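Local coordinates for protein nucleoporin NUP170 (Chaetomium thermophilum, PDB 5HAX) that probably serves as a structural scaffold component of the nuclear pore complex, the gateway for traffic between nucleus and cytoplasm, at residues P388-D393 with G460-V465; S687-L692 with L715-L720; H255-G258 with L262-V265; D60-H65 with F93-T98. All blocks are in the same frame, centred on the assembly; numbering follows the deposited sequence.

Contact 1 (P388-D393 with G460-V465); sequences PGYFFD and GNELAV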
loop_
_atom_site.group_PDB
_atom_site.type_symbol
_atom_site.label_atom_id
_atom_site.label_comp_id
_atom_site.label_asym_id
_atom_site.label_seq_id
_atom_site.Cartn_x
_atom_site.Cartn_y
_atom_site.Cartn_z
ATOM N N PRO A 388 -2.951 3.108 -3.252
ATOM C CA PRO A 388 -4.101 3.349 -4.127
ATOM C C PRO A 388 -3.835 4.374 -5.234
ATOM O O PRO A 388 -4.787 4.961 -5.750
ATOM C CB PRO A 388 -5.152 3.870 -3.151
ATOM C CG PRO A 388 -4.349 4.659 -2.173
ATOM C CD PRO A 388 -2.993 3.985 -2.070
ATOM N N GLY A 389 -2.569 4.589 -5.591
ATOM C CA GLY A 389 -2.237 5.497 -6.674
ATOM C C GLY A 389 -1.045 6.397 -6.414
ATOM O O GLY A 389 -0.812 7.345 -7.171
ATOM N N TYR A 390 -0.288 6.121 -5.354
ATOM C CA TYR A 390 0.926 6.882 -5.076
ATOM C C TYR A 390 1.880 6.784 -6.262
ATOM O O TYR A 390 2.261 5.684 -6.668
ATOM C CB TYR A 390 1.601 6.350 -3.810
ATOM C CG TYR A 390 0.711 6.260 -2.587
ATOM C CD1 TYR A 390 -0.281 7.205 -2.340
ATOM C CD2 TYR A 390 0.869 5.222 -1.674
ATOM C CE1 TYR A 390 -1.087 7.114 -1.215
ATOM C CE2 TYR A 390 0.071 5.125 -0.552
ATOM C CZ TYR A 390 -0.903 6.072 -0.324
ATOM O OH TYR A 390 -1.697 5.964 0.797
ATOM N N PHE A 391 2.275 7.935 -6.807
ATOM C CA PHE A 391 3.035 8.007 -8.052
ATOM C C PHE A 391 4.369 8.698 -7.798
ATOM O O PHE A 391 4.399 9.824 -7.293
ATOM C CB PHE A 391 2.230 8.753 -9.122
ATOM C CG PHE A 391 2.985 9.009 -10.399
ATOM C CD1 PHE A 391 3.604 7.975 -11.078
ATOM C CD2 PHE A 391 3.046 10.285 -10.936
ATOM C CE1 PHE A 391 4.288 8.211 -12.258
ATOM C CE2 PHE A 391 3.724 10.526 -12.114
ATOM C CZ PHE A 391 4.343 9.486 -12.777
ATOM N N PHE A 392 5.463 8.023 -8.153
ATOM C CA PHE A 392 6.814 8.572 -8.082
ATOM C C PHE A 392 7.385 8.647 -9.490
ATOM O O PHE A 392 7.417 7.635 -10.197
ATOM C CB PHE A 392 7.728 7.701 -7.209
ATOM C CG PHE A 392 7.398 7.736 -5.742
ATOM C CD1 PHE A 392 8.205 8.428 -4.857
ATOM C CD2 PHE A 392 6.295 7.063 -5.246
ATOM C CE1 PHE A 392 7.913 8.456 -3.505
ATOM C CE2 PHE A 392 5.998 7.090 -3.894
ATOM C CZ PHE A 392 6.808 7.786 -3.026
ATOM N N ASP A 393 7.848 9.834 -9.893
ATOM C CA ASP A 393 8.437 10.039 -11.216
ATOM C C ASP A 393 9.802 10.692 -11.069
ATOM O O ASP A 393 9.922 11.763 -10.465
ATOM C CB ASP A 393 7.536 10.905 -12.101
ATOM C CG ASP A 393 8.007 10.945 -13.546
ATOM O OD1 ASP A 393 8.926 10.178 -13.900
ATOM O OD2 ASP A 393 7.452 11.735 -14.335
ATOM N N GLY A 460 -9.736 2.447 -2.068
ATOM C CA GLY A 460 -8.792 3.545 -1.991
ATOM C C GLY A 460 -9.044 4.529 -0.867
ATOM O O GLY A 460 -8.511 5.641 -0.892
ATOM N N ASN A 461 -9.837 4.139 0.132
ATOM C CA ASN A 461 -10.262 5.066 1.181
ATOM C C ASN A 461 -9.154 5.203 2.225
ATOM O O ASN A 461 -9.133 4.535 3.262
ATOM C CB ASN A 461 -11.567 4.597 1.809
ATOM C CG ASN A 461 -12.230 5.677 2.639
ATOM O OD1 ASN A 461 -11.604 6.676 2.994
ATOM N ND2 ASN A 461 -13.503 5.481 2.958
ATOM N N GLU A 462 -8.217 6.113 1.938
ATOM C CA GLU A 462 -7.140 6.407 2.882
ATOM C C GLU A 462 -7.685 6.880 4.223
ATOM O O GLU A 462 -7.127 6.558 5.279
ATOM C CB GLU A 462 -6.212 7.481 2.321
ATOM C CG GLU A 462 -5.407 7.102 1.099
ATOM C CD GLU A 462 -4.390 8.172 0.758
ATOM O OE1 GLU A 462 -3.190 7.962 1.030
ATOM O OE2 GLU A 462 -4.793 9.234 0.241
ATOM N N LEU A 463 -8.755 7.678 4.197
ATOM C CA LEU A 463 -9.278 8.262 5.426
ATOM C C LEU A 463 -9.721 7.182 6.401
ATOM O O LEU A 463 -9.544 7.319 7.616
ATOM C CB LEU A 463 -10.439 9.200 5.095
ATOM C CG LEU A 463 -10.064 10.375 4.191
ATOM C CD1 LEU A 463 -11.305 11.021 3.603
ATOM C CD2 LEU A 463 -9.243 11.394 4.962
ATOM N N ALA A 464 -10.274 6.086 5.879
ATOM C CA ALA A 464 -10.842 5.049 6.730
ATOM C C ALA A 464 -9.773 4.284 7.502
ATOM O O ALA A 464 -10.054 3.771 8.592
ATOM C CB ALA A 464 -11.665 4.083 5.881
ATOM N N VAL A 465 -8.554 4.199 6.968
ATOM C CA VAL A 465 -7.501 3.362 7.535
ATOM C C VAL A 465 -6.413 4.186 8.213
ATOM O O VAL A 465 -5.332 3.658 8.505
ATOM C CB VAL A 465 -6.893 2.441 6.462
ATOM C CG1 VAL A 465 -7.931 1.445 5.971
ATOM C CG2 VAL A 465 -6.335 3.253 5.300
#

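Contact 2 (S687-L692 with L715-L720); sequences SFVLML and LTYEQL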
loop_
_atom_site.group_PDB
_atom_site.type_symbol
_atom_site.label_atom_id
_atom_site.label_comp_id
_atom_site.label_asym_id
_atom_site.label_seq_id
_atom_site.Cartn_x
_atom_site.Cartn_y
_atom_site.Cartn_z
ATOM N N SER A 687 -12.187 -6.465 26.629
ATOM C CA SER A 687 -11.628 -7.039 27.851
ATOM C C SER A 687 -12.114 -8.467 28.056
ATOM O O SER A 687 -11.354 -9.332 28.508
ATOM C CB SER A 687 -11.996 -6.176 29.057
ATOM O OG SER A 687 -11.037 -5.155 29.269
ATOM N N PHE A 688 -13.379 -8.734 27.724
ATOM C CA PHE A 688 -13.915 -10.082 27.870
ATOM C C PHE A 688 -13.201 -11.068 26.954
ATOM O O PHE A 688 -12.890 -12.193 27.365
ATOM C CB PHE A 688 -15.415 -10.077 27.583
ATOM C CG PHE A 688 -15.975 -11.439 27.309
ATOM C CD1 PHE A 688 -16.260 -11.836 26.013
ATOM C CD2 PHE A 688 -16.201 -12.329 28.344
ATOM C CE1 PHE A 688 -16.771 -13.091 25.757
ATOM C CE2 PHE A 688 -16.711 -13.586 28.095
ATOM C CZ PHE A 688 -16.996 -13.968 26.801
ATOM N N VAL A 689 -12.940 -10.672 25.706
ATOM C CA VAL A 689 -12.264 -11.568 24.773
ATOM C C VAL A 689 -10.837 -11.835 25.233
ATOM O O VAL A 689 -10.340 -12.964 25.136
ATOM C CB VAL A 689 -12.300 -10.979 23.349
ATOM C CG1 VAL A 689 -11.467 -11.828 22.390
ATOM C CG2 VAL A 689 -13.736 -10.873 22.853
ATOM N N LEU A 690 -10.152 -10.805 25.734
ATOM C CA LEU A 690 -8.790 -10.989 26.226
ATOM C C LEU A 690 -8.767 -11.915 27.433
ATOM O O LEU A 690 -7.916 -12.808 27.526
ATOM C CB LEU A 690 -8.175 -9.634 26.575
ATOM C CG LEU A 690 -7.890 -8.701 25.397
ATOM C CD1 LEU A 690 -7.497 -7.318 25.895
ATOM C CD2 LEU A 690 -6.799 -9.276 24.507
ATOM N N MET A 691 -9.690 -11.707 28.375
ATOM C CA MET A 691 -9.832 -12.619 29.504
ATOM C C MET A 691 -10.038 -14.049 29.029
ATOM O O MET A 691 -9.440 -14.988 29.567
ATOM C CB MET A 691 -11.008 -12.172 30.376
ATOM C CG MET A 691 -11.358 -13.109 31.526
ATOM S SD MET A 691 -12.295 -14.586 31.061
ATOM C CE MET A 691 -13.833 -13.879 30.468
ATOM N N LEU A 692 -10.887 -14.227 28.017
ATOM C CA LEU A 692 -11.246 -15.563 27.555
ATOM C C LEU A 692 -10.017 -16.340 27.100
ATOM O O LEU A 692 -9.800 -17.484 27.519
ATOM C CB LEU A 692 -12.266 -15.446 26.422
ATOM C CG LEU A 692 -12.880 -16.734 25.878
ATOM C CD1 LEU A 692 -13.649 -17.467 26.964
ATOM C CD2 LEU A 692 -13.782 -16.406 24.703
ATOM N N LEU A 715 -20.345 -15.992 16.440
ATOM C CA LEU A 715 -20.463 -14.750 17.189
ATOM C C LEU A 715 -19.538 -13.695 16.595
ATOM O O LEU A 715 -18.330 -13.920 16.466
ATOM C CB LEU A 715 -20.119 -14.974 18.661
ATOM C CG LEU A 715 -19.983 -13.701 19.506
ATOM C CD1 LEU A 715 -21.342 -13.043 19.704
ATOM C CD2 LEU A 715 -19.312 -13.995 20.837
ATOM N N THR A 716 -20.102 -12.544 16.246
ATOM C CA THR A 716 -19.330 -11.409 15.762
ATOM C C THR A 716 -19.082 -10.423 16.899
ATOM O O THR A 716 -19.711 -10.481 17.958
ATOM C CB THR A 716 -20.056 -10.706 14.610
ATOM O OG1 THR A 716 -21.234 -10.060 15.105
ATOM C CG2 THR A 716 -20.437 -11.699 13.521
ATOM N N TYR A 717 -18.142 -9.504 16.665
ATOM C CA TYR A 717 -17.887 -8.454 17.644
ATOM C C TYR A 717 -19.074 -7.505 17.751
ATOM O O TYR A 717 -19.388 -7.018 18.844
ATOM C CB TYR A 717 -16.617 -7.689 17.282
ATOM C CG TYR A 717 -15.355 -8.332 17.812
ATOM C CD1 TYR A 717 -14.942 -8.114 19.120
ATOM C CD2 TYR A 717 -14.579 -9.156 17.007
ATOM C CE1 TYR A 717 -13.790 -8.698 19.613
ATOM C CE2 TYR A 717 -13.424 -9.744 17.491
ATOM C CZ TYR A 717 -13.035 -9.511 18.794
ATOM O OH TYR A 717 -11.887 -10.092 19.282
ATOM N N GLU A 718 -19.744 -7.231 16.629
ATOM C CA GLU A 718 -20.953 -6.414 16.667
ATOM C C GLU A 718 -21.978 -7.001 17.630
ATOM O O GLU A 718 -22.555 -6.286 18.457
ATOM C CB GLU A 718 -21.552 -6.294 15.265
ATOM C CG GLU A 718 -22.897 -5.578 15.230
ATOM C CD GLU A 718 -23.521 -5.552 13.850
ATOM O OE1 GLU A 718 -24.450 -4.745 13.639
ATOM O OE2 GLU A 718 -23.097 -6.346 12.985
ATOM N N GLN A 719 -22.224 -8.309 17.525
ATOM C CA GLN A 719 -23.207 -8.953 18.391
ATOM C C GLN A 719 -22.768 -8.897 19.848
ATOM O O GLN A 719 -23.583 -8.642 20.743
ATOM C CB GLN A 719 -23.416 -10.398 17.941
ATOM C CG GLN A 719 -23.999 -10.520 16.538
ATOM C CD GLN A 719 -23.689 -11.849 15.872
ATOM O OE1 GLN A 719 -22.886 -12.639 16.367
ATOM N NE2 GLN A 719 -24.329 -12.100 14.734
ATOM N N LEU A 720 -21.479 -9.134 20.103
ATOM C CA LEU A 720 -20.945 -9.023 21.455
ATOM C C LEU A 720 -21.154 -7.624 22.023
ATOM O O LEU A 720 -21.457 -7.467 23.210
ATOM C CB LEU A 720 -19.459 -9.378 21.444
ATOM C CG LEU A 720 -18.683 -9.222 22.753
ATOM C CD1 LEU A 720 -19.178 -10.220 23.783
ATOM C CD2 LEU A 720 -17.192 -9.392 22.503
#

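Contact 3 (H255-G258 with L262-V265); sequences HMEG and LTKV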
loop_
_atom_site.group_PDB
_atom_site.type_symbol
_atom_site.label_atom_id
_atom_site.label_comp_id
_atom_site.label_asym_id
_atom_site.label_seq_id
_atom_site.Cartn_x
_atom_site.Cartn_y
_atom_site.Cartn_z
ATOM N N HIS A 255 -0.774 -14.890 -19.595
ATOM C CA HIS A 255 -1.696 -15.428 -18.602
ATOM C C HIS A 255 -1.182 -16.772 -18.110
ATOM O O HIS A 255 -0.762 -17.612 -18.913
ATOM C CB HIS A 255 -3.105 -15.579 -19.179
ATOM C CG HIS A 255 -4.089 -16.167 -18.216
ATOM N ND1 HIS A 255 -4.649 -17.414 -18.391
ATOM C CD2 HIS A 255 -4.608 -15.679 -17.064
ATOM C CE1 HIS A 255 -5.473 -17.667 -17.391
ATOM N NE2 HIS A 255 -5.466 -16.632 -16.571
ATOM N N MET A 256 -1.219 -16.969 -16.792
ATOM C CA MET A 256 -0.801 -18.226 -16.174
ATOM C C MET A 256 -2.030 -19.123 -16.044
ATOM O O MET A 256 -2.693 -19.186 -15.008
ATOM C CB MET A 256 -0.141 -17.964 -14.826
ATOM C CG MET A 256 1.145 -17.162 -14.923
ATOM S SD MET A 256 1.749 -16.617 -13.315
ATOM C CE MET A 256 1.908 -14.856 -13.600
ATOM N N GLU A 257 -2.335 -19.828 -17.134
ATOM C CA GLU A 257 -3.488 -20.720 -17.159
ATOM C C GLU A 257 -3.288 -21.965 -16.305
ATOM O O GLU A 257 -4.239 -22.733 -16.131
ATOM C CB GLU A 257 -3.808 -21.130 -18.600
ATOM C CG GLU A 257 -2.649 -21.773 -19.348
ATOM C CD GLU A 257 -3.040 -22.241 -20.736
ATOM O OE1 GLU A 257 -4.224 -22.088 -21.107
ATOM O OE2 GLU A 257 -2.162 -22.763 -21.456
ATOM N N GLY A 258 -2.088 -22.177 -15.774
ATOM C CA GLY A 258 -1.819 -23.299 -14.908
ATOM C C GLY A 258 -0.563 -23.079 -14.093
ATOM O O GLY A 258 0.176 -22.111 -14.296
ATOM N N LEU A 262 2.353 -20.743 -19.275
ATOM C CA LEU A 262 2.350 -19.304 -19.517
ATOM C C LEU A 262 2.000 -19.089 -20.982
ATOM O O LEU A 262 2.717 -19.573 -21.863
ATOM C CB LEU A 262 3.709 -18.676 -19.188
ATOM C CG LEU A 262 3.774 -17.148 -19.268
ATOM C CD1 LEU A 262 3.032 -16.526 -18.095
ATOM C CD2 LEU A 262 5.218 -16.658 -19.322
ATOM N N THR A 263 0.906 -18.376 -21.240
ATOM C CA THR A 263 0.393 -18.173 -22.590
ATOM C C THR A 263 0.321 -16.685 -22.896
ATOM O O THR A 263 -0.278 -15.921 -22.133
ATOM C CB THR A 263 -0.996 -18.802 -22.747
ATOM O OG1 THR A 263 -0.947 -20.184 -22.369
ATOM C CG2 THR A 263 -1.479 -18.687 -24.188
ATOM N N LYS A 264 0.921 -16.280 -24.014
ATOM C CA LYS A 264 0.771 -14.909 -24.482
ATOM C C LYS A 264 -0.644 -14.708 -25.006
ATOM O O LYS A 264 -1.115 -15.473 -25.854
ATOM C CB LYS A 264 1.789 -14.593 -25.579
ATOM C CG LYS A 264 2.044 -13.095 -25.767
ATOM C CD LYS A 264 2.299 -12.714 -27.224
ATOM C CE LYS A 264 3.460 -13.482 -27.831
ATOM N NZ LYS A 264 3.748 -13.028 -29.219
ATOM N N VAL A 265 -1.325 -13.685 -24.492
ATOM C CA VAL A 265 -2.722 -13.447 -24.827
ATOM C C VAL A 265 -2.968 -12.070 -25.429
ATOM O O VAL A 265 -4.003 -11.879 -26.089
ATOM C CB VAL A 265 -3.626 -13.652 -23.593
ATOM C CG1 VAL A 265 -3.688 -15.127 -23.218
ATOM C CG2 VAL A 265 -3.134 -12.817 -22.417
#

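Contact 4 (D60-H65 with F93-T98); sequences DKVFEH and FLWDYT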
loop_
_atom_site.group_PDB
_atom_site.type_symbol
_atom_site.label_atom_id
_atom_site.label_comp_id
_atom_site.label_asym_id
_atom_site.label_seq_id
_atom_site.Cartn_x
_atom_site.Cartn_y
_atom_site.Cartn_z
ATOM N N ASP A 60 30.757 2.536 3.629
ATOM C CA ASP A 60 32.026 2.857 2.982
ATOM C C ASP A 60 32.663 1.628 2.346
ATOM O O ASP A 60 33.300 1.738 1.293
ATOM C CB ASP A 60 32.989 3.482 3.993
ATOM C CG ASP A 60 32.569 4.877 4.419
ATOM O OD1 ASP A 60 32.056 5.636 3.569
ATOM O OD2 ASP A 60 32.755 5.217 5.606
ATOM N N LYS A 61 32.505 0.456 2.964
ATOM C CA LYS A 61 33.079 -0.760 2.396
ATOM C C LYS A 61 32.480 -1.077 1.031
ATOM O O LYS A 61 33.168 -1.636 0.168
ATOM C CB LYS A 61 32.873 -1.930 3.358
ATOM C CG LYS A 61 33.871 -1.960 4.510
ATOM C CD LYS A 61 33.277 -2.591 5.764
ATOM C CE LYS A 61 33.059 -4.087 5.606
ATOM N NZ LYS A 61 32.146 -4.622 6.656
ATOM N N VAL A 62 31.209 -0.730 0.814
ATOM C CA VAL A 62 30.602 -0.928 -0.498
ATOM C C VAL A 62 31.204 0.039 -1.511
ATOM O O VAL A 62 31.382 -0.303 -2.685
ATOM C CB VAL A 62 29.072 -0.777 -0.404
ATOM C CG1 VAL A 62 28.429 -0.939 -1.777
ATOM C CG2 VAL A 62 28.498 -1.790 0.574
ATOM N N PHE A 63 31.520 1.263 -1.079
ATOM C CA PHE A 63 32.199 2.202 -1.967
ATOM C C PHE A 63 33.584 1.692 -2.345
ATOM O O PHE A 63 34.029 1.868 -3.485
ATOM C CB PHE A 63 32.302 3.578 -1.306
ATOM C CG PHE A 63 31.010 4.347 -1.288
ATOM C CD1 PHE A 63 30.411 4.749 -2.469
ATOM C CD2 PHE A 63 30.409 4.689 -0.089
ATOM C CE1 PHE A 63 29.228 5.464 -2.456
ATOM C CE2 PHE A 63 29.227 5.406 -0.069
ATOM C CZ PHE A 63 28.637 5.794 -1.255
ATOM N N GLU A 64 34.283 1.058 -1.399
ATOM C CA GLU A 64 35.590 0.480 -1.698
ATOM C C GLU A 64 35.476 -0.602 -2.765
ATOM O O GLU A 64 36.271 -0.646 -3.711
ATOM C CB GLU A 64 36.214 -0.091 -0.423
ATOM C CG GLU A 64 36.553 0.944 0.636
ATOM C CD GLU A 64 37.022 0.311 1.934
ATOM O OE1 GLU A 64 37.115 1.032 2.950
ATOM O OE2 GLU A 64 37.298 -0.908 1.938
ATOM N N HIS A 65 34.489 -1.489 -2.624
ATOM C CA HIS A 65 34.282 -2.532 -3.624
ATOM C C HIS A 65 33.806 -1.945 -4.948
ATOM O O HIS A 65 34.248 -2.378 -6.018
ATOM C CB HIS A 65 33.273 -3.559 -3.109
ATOM C CG HIS A 65 33.794 -4.426 -2.003
ATOM N ND1 HIS A 65 34.889 -5.249 -2.155
ATOM C CD2 HIS A 65 33.358 -4.610 -0.735
ATOM C CE1 HIS A 65 35.110 -5.896 -1.025
ATOM N NE2 HIS A 65 34.195 -5.527 -0.147
ATOM N N PHE A 93 26.963 -8.342 -2.419
ATOM C CA PHE A 93 27.002 -7.883 -1.033
ATOM C C PHE A 93 25.642 -7.320 -0.642
ATOM O O PHE A 93 25.143 -6.397 -1.292
ATOM C CB PHE A 93 28.093 -6.827 -0.839
ATOM C CG PHE A 93 29.475 -7.332 -1.130
ATOM C CD1 PHE A 93 30.188 -8.024 -0.167
ATOM C CD2 PHE A 93 30.057 -7.121 -2.370
ATOM C CE1 PHE A 93 31.460 -8.496 -0.434
ATOM C CE2 PHE A 93 31.328 -7.590 -2.642
ATOM C CZ PHE A 93 32.030 -8.278 -1.672
ATOM N N LEU A 94 25.059 -7.871 0.421
ATOM C CA LEU A 94 23.790 -7.422 0.978
ATOM C C LEU A 94 24.029 -6.733 2.315
ATOM O O LEU A 94 25.008 -7.022 3.010
ATOM C CB LEU A 94 22.825 -8.595 1.182
ATOM C CG LEU A 94 22.306 -9.371 -0.032
ATOM C CD1 LEU A 94 23.412 -10.146 -0.734
ATOM C CD2 LEU A 94 21.203 -10.322 0.409
ATOM N N TRP A 95 23.126 -5.826 2.683
ATOM C CA TRP A 95 23.236 -5.166 3.978
ATOM C C TRP A 95 21.903 -4.537 4.359
ATOM O O TRP A 95 21.122 -4.124 3.499
ATOM C CB TRP A 95 24.345 -4.106 3.976
ATOM C CG TRP A 95 23.999 -2.830 3.262
ATOM C CD1 TRP A 95 23.456 -1.704 3.812
ATOM C CD2 TRP A 95 24.194 -2.543 1.872
ATOM N NE1 TRP A 95 23.295 -0.736 2.848
ATOM C CE2 TRP A 95 23.741 -1.227 1.649
ATOM C CE3 TRP A 95 24.704 -3.272 0.793
ATOM C CZ2 TRP A 95 23.782 -0.628 0.394
ATOM C CZ3 TRP A 95 24.744 -2.673 -0.452
ATOM C CH2 TRP A 95 24.285 -1.365 -0.641
ATOM N N ASP A 96 21.662 -4.477 5.668
ATOM C CA ASP A 96 20.466 -3.856 6.231
ATOM C C ASP A 96 20.682 -2.348 6.298
ATOM O O ASP A 96 21.487 -1.864 7.102
ATOM C CB ASP A 96 20.186 -4.444 7.612
ATOM C CG ASP A 96 19.123 -3.681 8.377
ATOM O OD1 ASP A 96 18.231 -3.077 7.744
ATOM O OD2 ASP A 96 19.179 -3.692 9.623
ATOM N N TYR A 97 19.966 -1.596 5.458
ATOM C CA TYR A 97 20.185 -0.157 5.378
ATOM C C TYR A 97 19.546 0.611 6.528
ATOM O O TYR A 97 19.864 1.790 6.707
ATOM C CB TYR A 97 19.673 0.393 4.041
ATOM C CG TYR A 97 18.183 0.241 3.798
ATOM C CD1 TYR A 97 17.266 1.078 4.420
ATOM C CD2 TYR A 97 17.700 -0.723 2.923
ATOM C CE1 TYR A 97 15.909 0.945 4.192
ATOM C CE2 TYR A 97 16.345 -0.859 2.686
ATOM C CZ TYR A 97 15.456 -0.025 3.324
ATOM O OH TYR A 97 14.108 -0.161 3.090
ATOM N N THR A 98 18.663 -0.015 7.309
ATOM C CA THR A 98 18.121 0.640 8.493
ATOM C C THR A 98 19.115 0.651 9.645
ATOM O O THR A 98 18.994 1.489 10.546
ATOM C CB THR A 98 16.830 -0.051 8.949
ATOM O OG1 THR A 98 17.142 -1.308 9.558
ATOM C CG2 THR A 98 15.882 -0.270 7.773
#

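Contact 1 (P388-D393 with G460-V465)
Tyr390 and Glu462 reach for each other from opposite directions and meet in the polar part of this contact, where the phenol OH of Tyr390 donates to Glu462 OE1 over a short 2.5 Å. OE1 is met on its anti side, 29° out of the carboxylate plane, and it sits at the edge of the tyrosine ring, 3.2 Å from Tyr390 CE1. Two torsions make the meeting possible: Tyr390 CG lies opposite its carbonyl carbon (chi1 -53°), and the Glu462 chain runs extended beyond CG (chi2 -172°). The other oxygen, OE2, takes a salt bridge from Arg487 and a hydrogen bond from Thr411; together these partners would probably favour the ionised carboxylate and limit its rotation.

The apolar part is smaller. Pro388, which follows a cis peptide bond, brings CB to within 3.8 Å of Gly460 CA, and its CD lies against one face of the Tyr390 ring, 3.4 Å above the plane. With a phenylalanine in place of Tyr390, Glu462 OE1 is likely to lose this donor and the carboxylate one of the bonds that fix its rotation.

Within the loop, Asn461 OD1 accepts from Ala464 N at 3.2 Å, an Asx motif that shapes the turn carrying Glu462. Gly389 and Tyr390 form a classic beta bulge opposite Phe386, at the start of strand 390-395. That strand lies between 380-386 and 403-409 in one propeller blade, whereas the loop of 460-465 precedes strand 473-478 of the next and touches Arg600 of the helical part.

Contact 2 (S687-L692 with L715-L720)
Val689 turns CG1 opposite its backbone N (chi1 174°), which points both methyls at the facing residues, while Leu720, with CG likewise opposite N (chi1 176°), sends its two branches to two different partners. These side chains join helix 663-694 to the start of helix 717-722 in the alpha-helical C-terminal region of the nucleoporin, and the shorter helix opens with a capping box at Thr716 and Gln719.

The contact is apolar and the backbones stay well apart: the nearest CA pairs, Val689 with Tyr717 and Phe688 with Leu720, are both 9.6 Å apart. Val689 CG2 touches Leu720 CD2 at 3.8 Å and also lies near Tyr717 CE1, approaching that ring obliquely. CG1 of Val689 comes closest to the hydroxyl of Tyr717, 3.6 Å from OH, so both methyls lie against the end of the tyrosine. On the other branch of Leu720, CD1 comes within 4.0 Å of Phe688 CD1, again at a slant to the ring.

Leu625 of helix 622-640 touches both Val689 and Tyr717, and Phe688 turns also to Ala730 and Leu733 of helix 724-739, making this a junction of several helices. In the box itself, Gln719 N donates to Thr716 OG1 at 3.1 Å, and in return Thr716 N donates to Gln719 OE1 at 2.8 Å, coming from above the amide plane, 51° out of it.

Contact 3 (H255-G258 with L262-V265)
His255 and Thr263 face each other as an antiparallel hydrogen-bonded pair, their side chains leaving the sheet on the same face. Two nearly straight backbone bonds tie them: His255 N donates to Thr263 O at 2.8 Å, and Thr263 N returns to His255 O at 3.0 Å. The imidazole then leads away from Thr263, while His255 CB stays 4.1 Å from Val265 CG1.

Met256 and Leu262 lie side by side and point the same way on the other face, with Met256 CG touching Leu262 CD1 at 3.7 Å. Beside them Leu262 CA makes a CA-H...O contact with His255 O, which thereby receives a second, weaker approach.

Glu257 crosses Thr263 obliquely. Its CG sits between the backbone N and the carbonyl carbon (chi1 56°) and the chain extends from there, bringing OE2 to 3.0 Å from Thr263 OG1.

The two segments close the hairpin between strands 251-255 and 263-268, the latter an outermost strand of its four-stranded propeller blade. Met256 and Leu262 both rest on Leu242 of strand 241-246 within the blade and on Phe188 of strand 187-190 in the preceding one, so this turn joins neighbouring blades.

Contact 4 (D60-H65 with F93-T98)
His65 and Phe93 lay their rings over one another in an offset stack, centroids 4.4 Å apart and planes 14° from parallel. The overlap is uneven: Phe93 CZ lies above the centre of the imidazole, 3.8 Å from its plane and equally 3.8 Å from His65 NE2, whereas His65 CD2 comes down nearer the rim of the phenyl face. The third flat group, the Trp95 indole, offers a face to a methyl. Val62 CG2 lies 4.3 Å from the centroid of the six-membered ring, 22° off its normal, in a CH-pi contact, and its nearest carbon there is Trp95 CZ3 at 4.0 Å.

Trp95 CG stands between the backbone N and the carbonyl carbon (chi1 76°), a torsion that helps turn the indole toward the helix. With an alanine in place of His65, that face of Phe93 would probably lose its stacking partner, leaving a gap beside the helix and the phenyl ring less restrained.

Beyond Trp95 the strand ends in an Asx turn: Asp96 OD1 accepts from Thr98 N at 3.1 Å, above the carboxylate plane, and from Thr98 OG1 at 2.8 Å on its syn side.

Helix 60-67, in the link between strands 50-57 and 73-78, thus packs on strand 91-96, third in its four-stranded propeller blade. Ile88 of strand 83-88 touches both stacked rings, Leu104 backs Val62, and Tyr97 reaches Val482 and Ile484 of strand 481-487 in the adjoining blade.

From the N terminus the contacts follow one another in series, contact 4, contact 3, contact 1 and contact 2, with none nested or crossing. Contact 4 closes a loop of 27 residues and fixes an inter-blade helix to its propeller sheet. Contact 3 closes the tightest turn, only three residues, at a hairpin in another blade. Contact 1 spans 66 residues and links two successive blades late in the propeller, on the side facing the helices. Contact 2 closes 22 residues in the helical C-terminal region. Contacts 1 and 4 come nearest, about 12 Å between closest atoms, while contacts 2 and 4 lie about 49 Å apart between centres.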